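Local structure of protein interacting with Hsp90 1 (Saccharomyces cerevisiae, 4CHH) at residues V59-C64 / V149-D154; I94-Y99 / L140-I145; Q108-W113 / K162-E167. The protein acts, as a component of the R2TP complex that interacts with Hsp90, in pre-rRNA processing, and is represented here by its N-terminal domain. All blocks are in the same frame, centred on the assembly; numbering follows the deposited sequence.

Contact 1: residues V59-C64 / V149-D154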
loop_
_atom_site.group_PDB
_atom_site.type_symbol
_atom_site.label_atom_id
_atom_site.label_comp_id
_atom_site.label_asym_id
_atom_site.label_seq_id
_atom_site.Cartn_x
_atom_site.Cartn_y
_atom_site.Cartn_z
ATOM N N VAL A 59 -12.576 4.708 1.686
ATOM C CA VAL A 59 -11.516 3.855 1.196
ATOM C C VAL A 59 -10.581 3.538 2.351
ATOM O O VAL A 59 -10.238 4.417 3.150
ATOM C CB VAL A 59 -10.764 4.491 -0.026
ATOM C CG1 VAL A 59 -9.481 3.706 -0.351
ATOM C CG2 VAL A 59 -11.668 4.532 -1.252
ATOM N N PHE A 60 -10.165 2.281 2.424
ATOM C CA PHE A 60 -9.183 1.829 3.400
ATOM C C PHE A 60 -8.035 1.153 2.709
ATOM O O PHE A 60 -8.233 0.314 1.827
ATOM C CB PHE A 60 -9.779 0.876 4.430
ATOM C CG PHE A 60 -10.834 1.497 5.302
ATOM C CD1 PHE A 60 -12.168 1.504 4.907
ATOM C CD2 PHE A 60 -10.506 2.033 6.542
ATOM C CE1 PHE A 60 -13.153 2.078 5.718
ATOM C CE2 PHE A 60 -11.502 2.589 7.366
ATOM C CZ PHE A 60 -12.813 2.611 6.940
ATOM N N ILE A 61 -6.836 1.505 3.117
ATOM C CA ILE A 61 -5.641 0.869 2.580
ATOM C C ILE A 61 -4.913 0.193 3.729
ATOM O O ILE A 61 -4.529 0.863 4.684
ATOM C CB ILE A 61 -4.711 1.863 1.829
ATOM C CG1 ILE A 61 -5.405 2.498 0.617
ATOM C CG2 ILE A 61 -3.381 1.170 1.475
ATOM C CD1 ILE A 61 -4.684 3.787 -0.019
ATOM N N ASN A 62 -4.730 -1.126 3.633
ATOM C CA ASN A 62 -3.974 -1.883 4.611
ATOM C C ASN A 62 -2.478 -1.849 4.260
ATOM O O ASN A 62 -2.066 -2.533 3.340
ATOM C CB ASN A 62 -4.495 -3.341 4.685
ATOM C CG ASN A 62 -5.873 -3.436 5.327
ATOM O OD1 ASN A 62 -6.146 -2.807 6.337
ATOM N ND2 ASN A 62 -6.797 -4.152 4.717
ATOM N N VAL A 63 -1.675 -1.051 4.998
ATOM C CA VAL A 63 -0.216 -1.012 4.814
ATOM C C VAL A 63 0.318 -2.189 5.607
ATOM O O VAL A 63 0.089 -2.300 6.805
ATOM C CB VAL A 63 0.465 0.316 5.210
ATOM C CG1 VAL A 63 1.929 0.321 4.772
ATOM C CG2 VAL A 63 -0.289 1.508 4.636
ATOM N N CYS A 64 0.918 -3.112 4.917
ATOM C CA CYS A 64 1.328 -4.360 5.506
ATOM C C CYS A 64 2.694 -4.743 4.975
ATOM O O CYS A 64 3.227 -4.033 4.126
ATOM C CB CYS A 64 0.271 -5.424 5.210
ATOM S SG CYS A 64 -0.177 -5.558 3.456
ATOM N N VAL A 149 -8.380 5.015 -10.122
ATOM C CA VAL A 149 -9.229 5.731 -9.172
ATOM C C VAL A 149 -8.522 6.996 -8.779
ATOM O O VAL A 149 -7.328 7.110 -9.012
ATOM C CB VAL A 149 -9.599 4.857 -7.921
ATOM C CG1 VAL A 149 -10.416 3.632 -8.337
ATOM C CG2 VAL A 149 -8.359 4.448 -7.097
ATOM N N VAL A 150 -9.252 7.954 -8.187
ATOM C CA VAL A 150 -8.665 9.193 -7.674
ATOM C C VAL A 150 -9.025 9.201 -6.198
ATOM O O VAL A 150 -10.202 9.043 -5.879
ATOM C CB VAL A 150 -9.104 10.477 -8.451
ATOM C CG1 VAL A 150 -8.543 11.744 -7.788
ATOM C CG2 VAL A 150 -8.665 10.405 -9.930
ATOM N N LEU A 151 -8.019 9.259 -5.303
ATOM C CA LEU A 151 -8.267 9.221 -3.844
ATOM C C LEU A 151 -7.973 10.575 -3.214
ATOM O O LEU A 151 -7.083 11.266 -3.674
ATOM C CB LEU A 151 -7.434 8.097 -3.165
ATOM C CG LEU A 151 -7.645 6.653 -3.749
ATOM C CD1 LEU A 151 -6.675 5.652 -3.131
ATOM C CD2 LEU A 151 -9.071 6.186 -3.611
ATOM N N CYS A 152 -8.769 10.981 -2.221
ATOM C CA CYS A 152 -8.631 12.275 -1.537
ATOM C C CYS A 152 -7.382 12.311 -0.649
ATOM O O CYS A 152 -7.123 11.369 0.094
ATOM C CB CYS A 152 -9.884 12.607 -0.723
ATOM S SG CYS A 152 -9.934 14.323 -0.139
ATOM N N ARG A 153 -6.604 13.398 -0.763
ATOM C CA ARG A 153 -5.412 13.672 0.039
ATOM C C ARG A 153 -5.793 14.520 1.275
ATOM O O ARG A 153 -4.999 14.631 2.199
ATOM C CB ARG A 153 -4.316 14.392 -0.812
ATOM C CG ARG A 153 -3.825 13.604 -2.076
ATOM C CD ARG A 153 -3.328 12.208 -1.739
ATOM N NE ARG A 153 -2.491 11.613 -2.792
ATOM C CZ ARG A 153 -2.933 10.862 -3.792
ATOM N NH1 ARG A 153 -4.232 10.646 -3.943
ATOM N NH2 ARG A 153 -2.079 10.338 -4.665
ATOM N N ASP A 154 -6.993 15.093 1.312
ATOM C CA ASP A 154 -7.409 15.938 2.455
ATOM C C ASP A 154 -8.226 15.145 3.467
ATOM O O ASP A 154 -7.950 15.221 4.670
ATOM C CB ASP A 154 -8.219 17.163 1.978
ATOM C CG ASP A 154 -7.528 18.021 0.930
ATOM O OD1 ASP A 154 -6.291 18.098 0.952
ATOM O OD2 ASP A 154 -8.230 18.593 0.080
#
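V59 opens the contact by setting both of its methyls against one branch of L151, within the mixed sheet of the PIH1 N-terminal domain. The strands that carry them, 58-66 and 149-151, are not hydrogen-bonded to each other; each pairs antiparallel with the long strand 29-47 of this branched or curled sheet, and the side chains of V59, I61 and L151 meet on the buried side. CG2 of V59 lies 3.9 Å from L151 CD2, and CG1 of V59 stands 4.1 Å from the same methyl, so CD2 rests against the fork of the valine, with the two side chains crossing at about a right angle. F60 and N62 alternate onto the opposite face, where they meet K164. I61 returns to the buried side. Its chain is extended beyond CG1 (chi2 166°), which carries CD1 to 4.1 Å from L151 CD1. Leucine thus gives one methyl to each neighbour, and the beta-branched valine and isoleucine suit an extended strand while filling a buried apolar layer; I61 also leans on L140 of helix 129-147. On the far segment the strand ends at L151, and the polar groups around it are drawn to the helix: E144 OE2 accepts the amide N of L151 and forms a salt bridge with R153 NH1, while R153 NE pairs with E137. The same guanidinium group turns its edge, in plane, to the L151 carbonyl, where NH1 makes a weak hydrogen bond of 2.9 Å to L151 O, with an N-H...O angle of 125°.

Contact 2: residues I94-Y99 / L140-I145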
loop_
_atom_site.group_PDB
_atom_site.type_symbol
_atom_site.label_atom_id
_atom_site.label_comp_id
_atom_site.label_asym_id
_atom_site.label_seq_id
_atom_site.Cartn_x
_atom_site.Cartn_y
_atom_site.Cartn_z
ATOM N N ILE A 94 6.225 -1.443 -3.596
ATOM C CA ILE A 94 4.902 -1.788 -3.067
ATOM C C ILE A 94 4.242 -2.821 -3.983
ATOM O O ILE A 94 4.185 -2.609 -5.187
ATOM C CB ILE A 94 3.972 -0.536 -2.885
ATOM C CG1 ILE A 94 4.673 0.582 -2.053
ATOM C CG2 ILE A 94 2.610 -0.948 -2.237
ATOM C CD1 ILE A 94 4.132 1.917 -2.207
ATOM N N ILE A 95 3.697 -3.890 -3.396
ATOM C CA ILE A 95 2.878 -4.855 -4.094
ATOM C C ILE A 95 1.446 -4.626 -3.566
ATOM O O ILE A 95 1.184 -4.754 -2.368
ATOM C CB ILE A 95 3.389 -6.320 -3.974
ATOM C CG1 ILE A 95 4.807 -6.453 -4.621
ATOM C CG2 ILE A 95 2.384 -7.269 -4.697
ATOM C CD1 ILE A 95 5.586 -7.689 -4.254
ATOM N N THR A 96 0.540 -4.238 -4.468
ATOM C CA THR A 96 -0.838 -3.869 -4.134
ATOM C C THR A 96 -1.791 -4.931 -4.610
ATOM O O THR A 96 -1.695 -5.403 -5.745
ATOM C CB THR A 96 -1.184 -2.495 -4.749
ATOM O OG1 THR A 96 -0.172 -1.575 -4.363
ATOM C CG2 THR A 96 -2.535 -1.967 -4.306
ATOM N N SER A 97 -2.740 -5.272 -3.753
ATOM C CA SER A 97 -3.752 -6.262 -4.077
ATOM C C SER A 97 -4.822 -5.672 -4.980
ATOM O O SER A 97 -4.927 -4.453 -5.119
ATOM C CB SER A 97 -4.386 -6.765 -2.781
ATOM O OG SER A 97 -5.224 -5.777 -2.195
ATOM N N CYS A 98 -5.700 -6.531 -5.509
ATOM C CA CYS A 98 -6.897 -6.051 -6.173
ATOM C C CYS A 98 -7.794 -5.494 -5.028
ATOM O O CYS A 98 -7.595 -5.885 -3.869
ATOM C CB CYS A 98 -7.572 -7.182 -6.946
ATOM S SG CYS A 98 -8.440 -8.370 -5.889
ATOM N N TYR A 99 -8.695 -4.546 -5.314
ATOM C CA TYR A 99 -9.529 -4.014 -4.244
ATOM C C TYR A 99 -10.572 -5.047 -3.849
ATOM O O TYR A 99 -10.904 -5.951 -4.620
ATOM C CB TYR A 99 -10.190 -2.652 -4.600
ATOM C CG TYR A 99 -11.189 -2.714 -5.736
ATOM C CD1 TYR A 99 -12.505 -3.123 -5.515
ATOM C CD2 TYR A 99 -10.821 -2.364 -7.033
ATOM C CE1 TYR A 99 -13.406 -3.248 -6.567
ATOM C CE2 TYR A 99 -11.724 -2.461 -8.090
ATOM C CZ TYR A 99 -13.022 -2.882 -7.848
ATOM O OH TYR A 99 -13.924 -2.963 -8.880
ATOM N N LEU A 140 -1.162 5.477 -1.745
ATOM C CA LEU A 140 -2.319 6.083 -2.391
ATOM C C LEU A 140 -2.152 6.070 -3.908
ATOM O O LEU A 140 -3.075 5.687 -4.612
ATOM C CB LEU A 140 -2.538 7.527 -1.903
ATOM C CG LEU A 140 -2.979 7.680 -0.442
ATOM C CD1 LEU A 140 -2.611 9.053 0.090
ATOM C CD2 LEU A 140 -4.454 7.392 -0.273
ATOM N N GLU A 141 -0.971 6.480 -4.412
ATOM C CA GLU A 141 -0.699 6.465 -5.855
ATOM C C GLU A 141 -0.773 5.056 -6.418
ATOM O O GLU A 141 -1.253 4.877 -7.534
ATOM C CB GLU A 141 0.692 7.059 -6.162
ATOM C CG GLU A 141 0.764 8.550 -5.875
ATOM C CD GLU A 141 2.125 9.223 -6.031
ATOM O OE1 GLU A 141 3.171 8.546 -5.888
ATOM O OE2 GLU A 141 2.140 10.457 -6.225
ATOM N N SER A 142 -0.304 4.049 -5.650
ATOM C CA SER A 142 -0.338 2.655 -6.119
ATOM C C SER A 142 -1.752 2.180 -6.399
ATOM O O SER A 142 -1.947 1.502 -7.402
ATOM C CB SER A 142 0.346 1.711 -5.137
ATOM O OG SER A 142 1.692 2.121 -4.992
ATOM N N CYS A 143 -2.741 2.514 -5.529
ATOM C CA CYS A 143 -4.131 2.081 -5.753
ATOM C C CYS A 143 -4.716 2.835 -6.924
ATOM O O CYS A 143 -5.451 2.255 -7.725
ATOM C CB CYS A 143 -4.971 2.254 -4.485
ATOM S SG CYS A 143 -4.262 1.426 -3.033
ATOM N N GLU A 144 -4.381 4.140 -7.025
ATOM C CA GLU A 144 -4.819 5.017 -8.111
ATOM C C GLU A 144 -4.359 4.492 -9.474
ATOM O O GLU A 144 -5.127 4.512 -10.426
ATOM C CB GLU A 144 -4.267 6.430 -7.904
ATOM C CG GLU A 144 -4.988 7.151 -6.782
ATOM C CD GLU A 144 -4.463 8.540 -6.534
ATOM O OE1 GLU A 144 -3.228 8.744 -6.642
ATOM O OE2 GLU A 144 -5.291 9.421 -6.201
ATOM N N ILE A 145 -3.104 4.045 -9.558
ATOM C CA ILE A 145 -2.505 3.512 -10.780
ATOM C C ILE A 145 -3.148 2.162 -11.174
ATOM O O ILE A 145 -3.590 2.004 -12.328
ATOM C CB ILE A 145 -0.951 3.392 -10.630
ATOM C CG1 ILE A 145 -0.301 4.790 -10.713
ATOM C CG2 ILE A 145 -0.319 2.441 -11.697
ATOM C CD1 ILE A 145 1.162 4.869 -10.076
#
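T96 and S142 make the closest approach, and it is van der Waals in kind: T96 OG1 lies 3.4 Å from S142 CB, whereas T96 OG1 and S142 OG are 4.2 Å apart, too far to bond. Alongside, the threonine methyl CG2 touches the sulfur of C143, with T96 CG2 and C143 SG separated by 4.0 Å. T96 therefore straddles two successive helix residues, hydroxyl to the serine and methyl to the cysteine. The division follows from chi1 of -52°, which sets OG1 beside the backbone N and CG2 opposite it. I94, two residues back on the same side of the chain, brings CD1 to 3.7 Å from S142 OG, and packs further onto W138 and C139 of the helix.

This is helix-on-sheet packing in the PIH1 N-terminal domain: helix 129-147 lies against a face of the sheet near residues 94-96. Small side chains suit the place, since they let the CA atoms of T96 and S142 come within 6.8 Å. The sulfur of C143 continues the layer towards the indole of W113.

The hydroxyl of S142 is satisfied within its own helix. Its chi1 of -60° folds OG back along the helix, where it hydrogen-bonds the carbonyl O of W138 one turn earlier, a common way for a helical serine to be satisfied against an apolar neighbour. Past the touching residues, S97 OG gives a hydrogen bond to C98 O at 2.9 Å, reaching it from above the carbonyl plane, 40° out of it. S97 OG also bonds D114 N, so two partners fix the hydroxyl where the strand turns irregular. T96 O receives a weak bond from R146 NH1.

Contact 3: residues Q108-W113 / K162-E167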
loop_
_atom_site.group_PDB
_atom_site.type_symbol
_atom_site.label_atom_id
_atom_site.label_comp_id
_atom_site.label_asym_id
_atom_site.label_seq_id
_atom_site.Cartn_x
_atom_site.Cartn_y
_atom_site.Cartn_z
ATOM N N GLN A 108 -23.404 1.050 3.582
ATOM C CA GLN A 108 -22.771 1.714 2.444
ATOM C C GLN A 108 -21.442 1.066 2.119
ATOM O O GLN A 108 -20.672 0.715 3.011
ATOM C CB GLN A 108 -22.611 3.228 2.655
ATOM C CG GLN A 108 -23.874 3.957 3.171
ATOM C CD GLN A 108 -25.125 3.740 2.336
ATOM O OE1 GLN A 108 -25.138 3.905 1.109
ATOM N NE2 GLN A 108 -26.214 3.377 2.996
ATOM N N GLU A 109 -21.194 0.883 0.821
ATOM C CA GLU A 109 -19.965 0.277 0.301
ATOM C C GLU A 109 -18.698 1.032 0.696
ATOM O O GLU A 109 -18.685 2.259 0.677
ATOM C CB GLU A 109 -20.002 0.249 -1.241
ATOM C CG GLU A 109 -20.969 -0.737 -1.848
ATOM C CD GLU A 109 -20.898 -0.874 -3.357
ATOM O OE1 GLU A 109 -20.231 -0.047 -4.027
ATOM O OE2 GLU A 109 -21.521 -1.828 -3.871
ATOM N N CYS A 110 -17.639 0.282 1.027
ATOM C CA CYS A 110 -16.319 0.857 1.252
ATOM C C CYS A 110 -15.287 -0.064 0.579
ATOM O O CYS A 110 -15.491 -1.277 0.470
ATOM C CB CYS A 110 -16.018 1.161 2.722
ATOM S SG CYS A 110 -15.418 -0.238 3.695
ATOM N N TYR A 111 -14.244 0.546 0.011
ATOM C CA TYR A 111 -13.261 -0.188 -0.787
ATOM C C TYR A 111 -11.963 -0.327 -0.067
ATOM O O TYR A 111 -11.505 0.595 0.597
ATOM C CB TYR A 111 -13.088 0.453 -2.168
ATOM C CG TYR A 111 -14.431 0.731 -2.800
ATOM C CD1 TYR A 111 -15.330 -0.305 -3.065
ATOM C CD2 TYR A 111 -14.843 2.031 -3.057
ATOM C CE1 TYR A 111 -16.601 -0.045 -3.568
ATOM C CE2 TYR A 111 -16.088 2.296 -3.620
ATOM C CZ TYR A 111 -16.970 1.259 -3.856
ATOM O OH TYR A 111 -18.191 1.543 -4.395
ATOM N N VAL A 112 -11.422 -1.532 -0.122
ATOM C CA VAL A 112 -10.231 -1.915 0.624
ATOM C C VAL A 112 -9.144 -2.455 -0.315
ATOM O O VAL A 112 -9.408 -3.330 -1.133
ATOM C CB VAL A 112 -10.597 -2.956 1.731
ATOM C CG1 VAL A 112 -9.381 -3.369 2.553
ATOM C CG2 VAL A 112 -11.713 -2.441 2.646
ATOM N N TRP A 113 -7.919 -1.939 -0.161
ATOM C CA TRP A 113 -6.720 -2.408 -0.859
ATOM C C TRP A 113 -5.669 -2.773 0.148
ATOM O O TRP A 113 -5.587 -2.136 1.203
ATOM C CB TRP A 113 -6.117 -1.305 -1.759
ATOM C CG TRP A 113 -6.771 -1.052 -3.072
ATOM C CD1 TRP A 113 -6.359 -1.529 -4.281
ATOM C CD2 TRP A 113 -7.794 -0.071 -3.353
ATOM N NE1 TRP A 113 -7.094 -0.949 -5.294
ATOM C CE2 TRP A 113 -7.974 -0.046 -4.758
ATOM C CE3 TRP A 113 -8.583 0.777 -2.554
ATOM C CZ2 TRP A 113 -8.924 0.777 -5.383
ATOM C CZ3 TRP A 113 -9.518 1.608 -3.173
ATOM C CH2 TRP A 113 -9.674 1.615 -4.571
ATOM N N LYS A 162 -4.710 -2.284 13.230
ATOM C CA LYS A 162 -3.625 -2.832 12.412
ATOM C C LYS A 162 -4.091 -3.090 10.948
ATOM O O LYS A 162 -3.296 -2.991 10.021
ATOM C CB LYS A 162 -3.087 -4.130 13.044
ATOM C CG LYS A 162 -2.170 -3.869 14.251
ATOM C CD LYS A 162 -1.558 -5.159 14.787
ATOM N N LYS A 163 -5.373 -3.421 10.760
ATOM C CA LYS A 163 -5.943 -3.701 9.440
ATOM C C LYS A 163 -7.455 -3.493 9.460
ATOM O O LYS A 163 -8.076 -3.542 10.516
ATOM C CB LYS A 163 -5.599 -5.148 8.959
ATOM C CG LYS A 163 -6.242 -6.244 9.840
ATOM C CD LYS A 163 -6.034 -7.667 9.315
ATOM C CE LYS A 163 -6.409 -8.716 10.362
ATOM N NZ LYS A 163 -7.779 -8.504 10.914
ATOM N N LYS A 164 -8.027 -3.272 8.280
ATOM C CA LYS A 164 -9.453 -3.191 8.035
ATOM C C LYS A 164 -9.866 -4.519 7.445
ATOM O O LYS A 164 -9.243 -4.975 6.490
ATOM C CB LYS A 164 -9.802 -2.020 7.094
ATOM C CG LYS A 164 -11.283 -1.921 6.745
ATOM C CD LYS A 164 -12.132 -1.403 7.924
ATOM C CE LYS A 164 -13.598 -1.379 7.593
ATOM N NZ LYS A 164 -14.346 -0.604 8.614
ATOM N N GLY A 165 -10.879 -5.144 8.046
ATOM C CA GLY A 165 -11.396 -6.427 7.597
ATOM C C GLY A 165 -10.777 -7.611 8.314
ATOM O O GLY A 165 -9.999 -7.451 9.262
ATOM N N ALA A 166 -11.134 -8.825 7.875
ATOM C CA ALA A 166 -10.601 -10.034 8.500
ATOM C C ALA A 166 -9.151 -10.271 8.006
ATOM O O ALA A 166 -8.475 -9.312 7.621
ATOM C CB ALA A 166 -11.515 -11.232 8.199
ATOM N N GLU A 167 -8.673 -11.519 7.998
ATOM C CA GLU A 167 -7.316 -11.857 7.572
ATOM C C GLU A 167 -6.968 -11.212 6.214
ATOM O O GLU A 167 -7.819 -11.172 5.332
ATOM C CB GLU A 167 -7.158 -13.381 7.499
ATOM C CG GLU A 167 -7.444 -14.098 8.809
#
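K164 lays the aliphatic part of its side chain over V112, its CG 4.2 Å from V112 CG2, the two side chains crossing at about a right angle. CG stands opposite the backbone N (chi1 177°), and a bend at chi2 of 73° then turns the chain along strand 109-118 towards C110. There K164 CE comes to about 4.5 Å from C110 SG, a loose touch that is less certain because the cysteine has two conformers. A lysine suits this partly exposed place: its methylenes cover the valine while its charged end makes a cation-pi interaction with the ring of F60. The loop backbone is anchored as well, N62 OD1 accepting the K164 amide N.

Just beyond, G165 has a positive phi of 94°, where a CB would press on the carbonyl O of K164, so glycine fits the turn. The turn is closed by K163 NZ, which bonds G165 O at 3.0 Å, in the carbonyl plane. Facing away from this loop, Y111 OH donates to E109 OE1 at 2.6 Å and also bonds Q54 N.

Strand 109-118 lies between strand 58-66, parallel to it, and the antiparallel 95-103; the loop between strands 149-151 and 171-174 packs on the face of the strand that carries C110 and V112, while W113 points to the opposite face, towards helix 129-147.

Read from the N terminus, strand 58-66 opens contact 1, segment 94-99 opens contact 2 and strand 109-118 opens contact 3 before any of them closes. Helix 129-147 then closes contact 2, which is nested wholly inside the loop of contact 1; that loop shuts directly afterwards at 149-154. Contact 3 closes last, at 162-167, and so crosses both others. Contact 2 sets the helix against one face of the sheet, contact 1 joins two of its strands through side chains on that buried side, and contact 3 fixes the late loop on the other face. W113, touching Y99 and C143, links contacts 2 and 3 through the sheet.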